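PDB 1XIP: nucleoporin NUP159 from Saccharomyces cerevisiae, which serves as a component of the nuclear pore complex, its N-terminal beta-propeller tethering the helicase Dbp5 to the pore for mRNA export. Local coordinates for residues A[185-190]-A[194-199]; A[167-172]-A[279-284]. All coordinates share one frame; numbering follows the deposited sequence.

Contact 1. Residues A[185-190]-A[194-199]; sequences QSFAWR and MEKQFE
Met194, a selenomethionine, lays its SE over one face of the Phe187 ring, 4.4 Å from the centroid and 17° off the normal, a Met-aromatic contact. Its CE turns back to Phe187 CB and, at 3.5 Å, meets Trp189 CE3 at the edge of the indole, in the ring plane. With CG set between the backbone N and the carbonyl carbon (chi1 54°), the chain of Met194 rises between the two aromatic residues. This is the closely packed end: Leu161 and Leu175 also touch both Trp189 and Met194, and Trp189 is buried. The segments are the third and fourth strands of one blade of the beta-propeller, a hairpin of 184-190 and 193-200 whose pairing is interrupted by a classic beta bulge, where Gln197 and Phe198 together lie opposite the single residue Ser186. Ser186 O accepts a 2.8 Å bond from Gln197 N and a weak one from Phe198 N, while Ala188 and Glu195 exchange backbone bonds in both directions. On the sheet face shared by Ser186 and Phe198, Ser186 CB sits over the ring, 3.8 Å from the Phe198 centroid, and OG turns to Gln174 for its hydrogen bond. Looser and more polar is the end formed by Lys196, Glu199 and Gln185. Within strand 193-200, Lys196 NZ bridges to Glu199 OE2 at 3.0 Å, reaching it from above the carboxylate plane. Gln185 runs alongside Glu199, its amide turned 64° from the carboxylate; NE2 lies 2.7 Å from OE2, but the angle is too poor for a hydrogen bond. An alanine in place of Gln185 would probably open a gap beside Glu199 CG and leave the Lys196-Glu199 pair freer to turn. On this exposed side Lys196 CG lies obliquely against Phe187 CE1 at 3.5 Å.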
loop_
_atom_site.group_PDB
_atom_site.type_symbol
_atom_site.label_atom_id
_atom_site.label_comp_id
_atom_site.label_asym_id
_atom_site.label_seq_id
_atom_site.Cartn_x
_atom_site.Cartn_y
_atom_site.Cartn_z
ATOM N N GLN A 185 5.977 -17.910 -2.379
ATOM C CA GLN A 185 4.901 -18.858 -2.571
ATOM C C GLN A 185 3.667 -18.155 -3.078
ATOM O O GLN A 185 3.374 -17.029 -2.692
ATOM C CB GLN A 185 4.595 -19.572 -1.274
ATOM C CG GLN A 185 5.461 -20.784 -1.028
ATOM C CD GLN A 185 5.107 -21.468 0.258
ATOM O OE1 GLN A 185 3.964 -21.387 0.708
ATOM N NE2 GLN A 185 6.076 -22.132 0.868
ATOM N N SER A 186 2.944 -18.830 -3.948
ATOM C CA SER A 186 1.778 -18.266 -4.575
ATOM C C SER A 186 0.658 -19.271 -4.515
ATOM O O SER A 186 0.877 -20.457 -4.709
ATOM C CB SER A 186 2.095 -17.912 -6.022
ATOM O OG SER A 186 0.983 -17.318 -6.653
ATOM N N PHE A 187 -0.549 -18.805 -4.231
ATOM C CA PHE A 187 -1.695 -19.701 -4.112
ATOM C C PHE A 187 -2.854 -19.181 -4.926
ATOM O O PHE A 187 -3.052 -17.975 -5.040
ATOM C CB PHE A 187 -2.167 -19.797 -2.665
ATOM C CG PHE A 187 -1.092 -20.168 -1.680
ATOM C CD1 PHE A 187 -1.043 -21.454 -1.139
ATOM C CD2 PHE A 187 -0.168 -19.222 -1.242
ATOM C CE1 PHE A 187 -0.074 -21.797 -0.212
ATOM C CE2 PHE A 187 0.802 -19.557 -0.320
ATOM C CZ PHE A 187 0.850 -20.846 0.197
ATOM N N ALA A 188 -3.639 -20.088 -5.476
ATOM C CA ALA A 188 -4.963 -19.721 -5.944
ATOM C C ALA A 188 -5.817 -19.433 -4.705
ATOM O O ALA A 188 -5.764 -20.177 -3.717
ATOM C CB ALA A 188 -5.554 -20.826 -6.760
ATOM N N TRP A 189 -6.570 -18.335 -4.759
ATOM C CA TRP A 189 -7.363 -17.868 -3.628
ATOM C C TRP A 189 -8.870 -17.725 -3.968
ATOM O O TRP A 189 -9.245 -17.060 -4.946
ATOM C CB TRP A 189 -6.798 -16.539 -3.114
ATOM C CG TRP A 189 -7.620 -15.936 -2.030
ATOM C CD1 TRP A 189 -8.672 -15.075 -2.179
ATOM C CD2 TRP A 189 -7.486 -16.165 -0.625
ATOM N NE1 TRP A 189 -9.200 -14.755 -0.952
ATOM C CE2 TRP A 189 -8.491 -15.411 0.021
ATOM C CE3 TRP A 189 -6.620 -16.938 0.158
ATOM C CZ2 TRP A 189 -8.646 -15.398 1.416
ATOM C CZ3 TRP A 189 -6.773 -16.930 1.531
ATOM C CH2 TRP A 189 -7.778 -16.159 2.150
ATOM N N ARG A 190 -9.722 -18.333 -3.143
ATOM C CA ARG A 190 -11.178 -18.255 -3.324
ATOM C C ARG A 190 -11.931 -18.220 -1.992
ATOM O O ARG A 190 -12.173 -19.275 -1.386
ATOM C CB ARG A 190 -11.677 -19.447 -4.151
ATOM C CG ARG A 190 -12.172 -19.085 -5.533
ATOM C CD ARG A 190 -13.672 -19.018 -5.661
ATOM N NE ARG A 190 -14.061 -17.995 -6.626
ATOM C CZ ARG A 190 -15.217 -17.973 -7.273
ATOM N NH1 ARG A 190 -16.116 -18.920 -7.061
ATOM N NH2 ARG A 190 -15.476 -16.995 -8.135
HETATM N N MSE A 194 -7.536 -21.809 -0.312
HETATM C CA MSE A 194 -6.333 -21.673 -1.130
HETATM C C MSE A 194 -5.641 -22.973 -1.510
HETATM O O MSE A 194 -5.606 -23.929 -0.735
HETATM C CB MSE A 194 -5.331 -20.756 -0.446
HETATM C CG MSE A 194 -4.990 -21.150 0.974
HETATM SE SE MSE A 194 -3.722 -19.899 1.753
HETATM C CE MSE A 194 -3.553 -18.653 0.314
ATOM N N GLU A 195 -5.076 -22.971 -2.714
ATOM C CA GLU A 195 -4.352 -24.107 -3.254
ATOM C C GLU A 195 -3.041 -23.623 -3.866
ATOM O O GLU A 195 -3.048 -22.740 -4.731
ATOM C CB GLU A 195 -5.193 -24.818 -4.327
ATOM C CG GLU A 195 -6.426 -25.545 -3.797
ATOM C CD GLU A 195 -6.760 -26.804 -4.590
ATOM O OE1 GLU A 195 -5.832 -27.399 -5.198
ATOM O OE2 GLU A 195 -7.952 -27.202 -4.600
ATOM N N LYS A 196 -1.925 -24.206 -3.419
ATOM C CA LYS A 196 -0.595 -23.870 -3.932
ATOM C C LYS A 196 -0.580 -23.837 -5.456
ATOM O O LYS A 196 -1.016 -24.779 -6.100
ATOM C CB LYS A 196 0.437 -24.875 -3.419
ATOM C CG LYS A 196 1.262 -24.376 -2.242
ATOM C CD LYS A 196 2.760 -24.375 -2.550
ATOM C CE LYS A 196 3.497 -25.377 -1.669
ATOM N NZ LYS A 196 3.794 -24.833 -0.314
ATOM N N GLN A 197 -0.112 -22.736 -6.019
ATOM C CA GLN A 197 -0.037 -22.577 -7.465
ATOM C C GLN A 197 1.391 -22.919 -7.861
ATOM O O GLN A 197 1.624 -23.865 -8.618
ATOM C CB GLN A 197 -0.370 -21.128 -7.870
ATOM C CG GLN A 197 -1.486 -20.941 -8.926
ATOM C CD GLN A 197 -1.861 -19.452 -9.150
ATOM O OE1 GLN A 197 -3.041 -19.093 -9.142
ATOM N NE2 GLN A 197 -0.857 -18.603 -9.345
ATOM N N PHE A 198 2.342 -22.146 -7.334
ATOM C CA PHE A 198 3.770 -22.407 -7.513
ATOM C C PHE A 198 4.615 -21.958 -6.316
ATOM O O PHE A 198 4.092 -21.461 -5.323
ATOM C CB PHE A 198 4.307 -21.804 -8.825
ATOM C CG PHE A 198 3.840 -20.412 -9.105
ATOM C CD1 PHE A 198 2.708 -20.190 -9.887
ATOM C CD2 PHE A 198 4.547 -19.318 -8.623
ATOM C CE1 PHE A 198 2.268 -18.892 -10.170
ATOM C CE2 PHE A 198 4.127 -18.013 -8.898
ATOM C CZ PHE A 198 2.979 -17.798 -9.673
ATOM N N GLU A 199 5.930 -22.139 -6.430
ATOM C CA GLU A 199 6.860 -21.973 -5.322
ATOM C C GLU A 199 8.242 -21.752 -5.903
ATOM O O GLU A 199 8.594 -22.381 -6.901
ATOM C CB GLU A 199 6.865 -23.250 -4.489
ATOM C CG GLU A 199 7.476 -23.127 -3.110
ATOM C CD GLU A 199 7.057 -24.271 -2.201
ATOM O OE1 GLU A 199 7.233 -25.458 -2.581
ATOM O OE2 GLU A 199 6.541 -23.982 -1.105
#

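Contact 2. Residues A[167-172]-A[279-284]; sequences SFDVTN and MYKVTL
Asp169 OD2 is gripped by three donors: water 1 at 2.7 Å, the backbone N of Ile221, and, more weakly, Lys281 NZ at 3.3 Å. The last is also a salt bridge, and it joins two blades of the beta-propeller: 167-170 is the first strand of its four-stranded sheet and 279-284 the first of a three-stranded one. The backbones do not pair, since the closest CA atoms, those of Asp169 and Met279, stand 9.9 Å apart; the interval is spanned by the two side chains, with a water between them. Both leave their strands with CG anti to the backbone N (chi1 -164° for Asp169, -174° for Lys281), which carries the carboxylate and the lysine chain across to each other. The lysine then bends at chi3, 59°, before its ammonium group arrives. Between the two strands lies 215-221, from a third sheet, and Thr220 touches both side chains. Ile221 serves both charges, its N donating to Asp169 OD2 and its O accepting from Lys281 NZ. Asp169 is buried, and a carboxylate held by these donors beside an ammonium group is likely to stay ionised. Bonded to both partners, the water backs up the long direct bridge: it donates to Asp169 OD2 and accepts from Lys281 NZ at 3.0 Å.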
loop_
_atom_site.group_PDB
_atom_site.type_symbol
_atom_site.label_atom_id
_atom_site.label_comp_id
_atom_site.label_asym_id
_atom_site.label_seq_id
_atom_site.Cartn_x
_atom_site.Cartn_y
_atom_site.Cartn_z
ATOM N N SER A 167 6.066 -10.673 4.284
ATOM C CA SER A 167 5.181 -9.860 3.481
ATOM C C SER A 167 4.202 -10.738 2.722
ATOM O O SER A 167 4.532 -11.829 2.292
ATOM C CB SER A 167 5.977 -8.997 2.487
ATOM O OG SER A 167 5.151 -7.966 1.949
ATOM N N PHE A 168 2.996 -10.243 2.545
ATOM C CA PHE A 168 2.018 -10.934 1.726
ATOM C C PHE A 168 1.268 -9.930 0.849
ATOM O O PHE A 168 1.302 -8.734 1.096
ATOM C CB PHE A 168 1.052 -11.734 2.605
ATOM C CG PHE A 168 -0.044 -10.893 3.231
ATOM C CD1 PHE A 168 -1.298 -10.793 2.624
ATOM C CD2 PHE A 168 0.176 -10.218 4.432
ATOM C CE1 PHE A 168 -2.318 -10.026 3.201
ATOM C CE2 PHE A 168 -0.833 -9.456 5.023
ATOM C CZ PHE A 168 -2.082 -9.354 4.405
ATOM N N ASP A 169 0.601 -10.431 -0.178
ATOM C CA ASP A 169 -0.310 -9.617 -0.979
ATOM C C ASP A 169 -1.470 -10.501 -1.433
ATOM O O ASP A 169 -1.283 -11.689 -1.625
ATOM C CB ASP A 169 0.433 -9.015 -2.181
ATOM C CG ASP A 169 -0.325 -7.870 -2.832
ATOM O OD1 ASP A 169 -1.341 -7.380 -2.249
ATOM O OD2 ASP A 169 0.024 -7.385 -3.937
ATOM N N VAL A 170 -2.666 -9.926 -1.569
ATOM C CA VAL A 170 -3.809 -10.641 -2.143
ATOM C C VAL A 170 -4.507 -9.851 -3.209
ATOM O O VAL A 170 -4.536 -8.604 -3.173
ATOM C CB VAL A 170 -4.921 -10.963 -1.126
ATOM C CG1 VAL A 170 -4.915 -12.432 -0.766
ATOM C CG2 VAL A 170 -4.872 -10.071 0.079
ATOM N N THR A 171 -5.089 -10.590 -4.152
ATOM C CA THR A 171 -6.109 -10.066 -5.039
ATOM C C THR A 171 -7.368 -10.893 -4.820
ATOM O O THR A 171 -7.413 -11.745 -3.939
ATOM C CB THR A 171 -5.671 -10.175 -6.507
ATOM O OG1 THR A 171 -5.440 -11.561 -6.840
ATOM C CG2 THR A 171 -4.324 -9.485 -6.732
ATOM N N ASN A 172 -8.379 -10.660 -5.640
ATOM C CA ASN A 172 -9.574 -11.466 -5.595
ATOM C C ASN A 172 -9.345 -12.967 -5.806
ATOM O O ASN A 172 -10.160 -13.775 -5.379
ATOM C CB ASN A 172 -10.579 -10.960 -6.611
ATOM C CG ASN A 172 -11.978 -11.318 -6.235
ATOM O OD1 ASN A 172 -12.496 -12.361 -6.647
ATOM N ND2 ASN A 172 -12.601 -10.478 -5.413
HETATM N N MSE A 279 4.724 -1.441 0.418
HETATM C CA MSE A 279 4.574 -0.950 -0.940
HETATM C C MSE A 279 3.105 -0.665 -1.218
HETATM O O MSE A 279 2.292 -1.581 -1.164
HETATM C CB MSE A 279 5.107 -2.000 -1.931
HETATM C CG MSE A 279 5.102 -1.566 -3.390
HETATM SE SE MSE A 279 6.429 -0.152 -3.786
HETATM C CE MSE A 279 8.055 -1.069 -3.218
ATOM N N TYR A 280 2.783 0.598 -1.511
ATOM C CA TYR A 280 1.424 1.017 -1.878
ATOM C C TYR A 280 1.148 0.738 -3.351
ATOM O O TYR A 280 1.981 1.040 -4.197
ATOM C CB TYR A 280 1.210 2.502 -1.544
ATOM C CG TYR A 280 1.314 2.773 -0.065
ATOM C CD1 TYR A 280 0.196 2.677 0.760
ATOM C CD2 TYR A 280 2.540 3.063 0.523
ATOM C CE1 TYR A 280 0.289 2.894 2.110
ATOM C CE2 TYR A 280 2.648 3.265 1.873
ATOM C CZ TYR A 280 1.520 3.178 2.667
ATOM O OH TYR A 280 1.618 3.398 4.030
ATOM N N LYS A 281 0.001 0.126 -3.643
ATOM C CA LYS A 281 -0.370 -0.218 -5.008
ATOM C C LYS A 281 -1.823 0.136 -5.344
ATOM O O LYS A 281 -2.756 -0.198 -4.622
ATOM C CB LYS A 281 -0.096 -1.693 -5.316
ATOM C CG LYS A 281 -0.332 -2.072 -6.786
ATOM C CD LYS A 281 -0.577 -3.570 -6.980
ATOM C CE LYS A 281 -1.789 -4.085 -6.185
ATOM N NZ LYS A 281 -1.783 -5.580 -5.972
ATOM N N VAL A 282 -1.979 0.829 -6.461
ATOM C CA VAL A 282 -3.262 1.182 -6.998
ATOM C C VAL A 282 -3.286 0.642 -8.421
ATOM O O VAL A 282 -2.328 0.801 -9.165
ATOM C CB VAL A 282 -3.435 2.693 -6.977
ATOM C CG1 VAL A 282 -4.307 3.154 -8.114
ATOM C CG2 VAL A 282 -4.010 3.123 -5.653
ATOM N N THR A 283 -4.371 -0.029 -8.780
ATOM C CA THR A 283 -4.470 -0.676 -10.076
ATOM C C THR A 283 -5.514 0.010 -10.932
ATOM O O THR A 283 -6.654 0.164 -10.517
ATOM C CB THR A 283 -4.820 -2.152 -9.904
ATOM O OG1 THR A 283 -3.851 -2.785 -9.054
ATOM C CG2 THR A 283 -4.700 -2.875 -11.221
ATOM N N LEU A 284 -5.105 0.435 -12.128
ATOM C CA LEU A 284 -6.013 1.025 -13.119
ATOM C C LEU A 284 -6.056 0.154 -14.370
ATOM O O LEU A 284 -5.351 0.422 -15.348
ATOM C CB LEU A 284 -5.594 2.458 -13.474
ATOM C CG LEU A 284 -5.142 3.323 -12.304
ATOM C CD1 LEU A 284 -4.535 4.608 -12.798
ATOM C CD2 LEU A 284 -6.309 3.601 -11.388
HETATM O O HOH W 1 -0.582 -4.867 -3.319
#

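In the fold
Contact 1 lies toward the surface, its centre about 21 Å from that of the chain, whereas contact 2 sits about 7 Å from it, close to the middle of the propeller. The two share a blade: 167-170 is its first strand, and the hairpin of contact 1 supplies its last two. Contact 1 therefore holds neighbouring strands within one blade, through backbone bonds and aromatic packing over 647 Å², while contact 2 reaches between blades with one charged pair and a water, burying 76 Å². Their centres are about 16 Å apart, yet they touch where Trp189 CD1 packs 3.8 Å from Asn172 O.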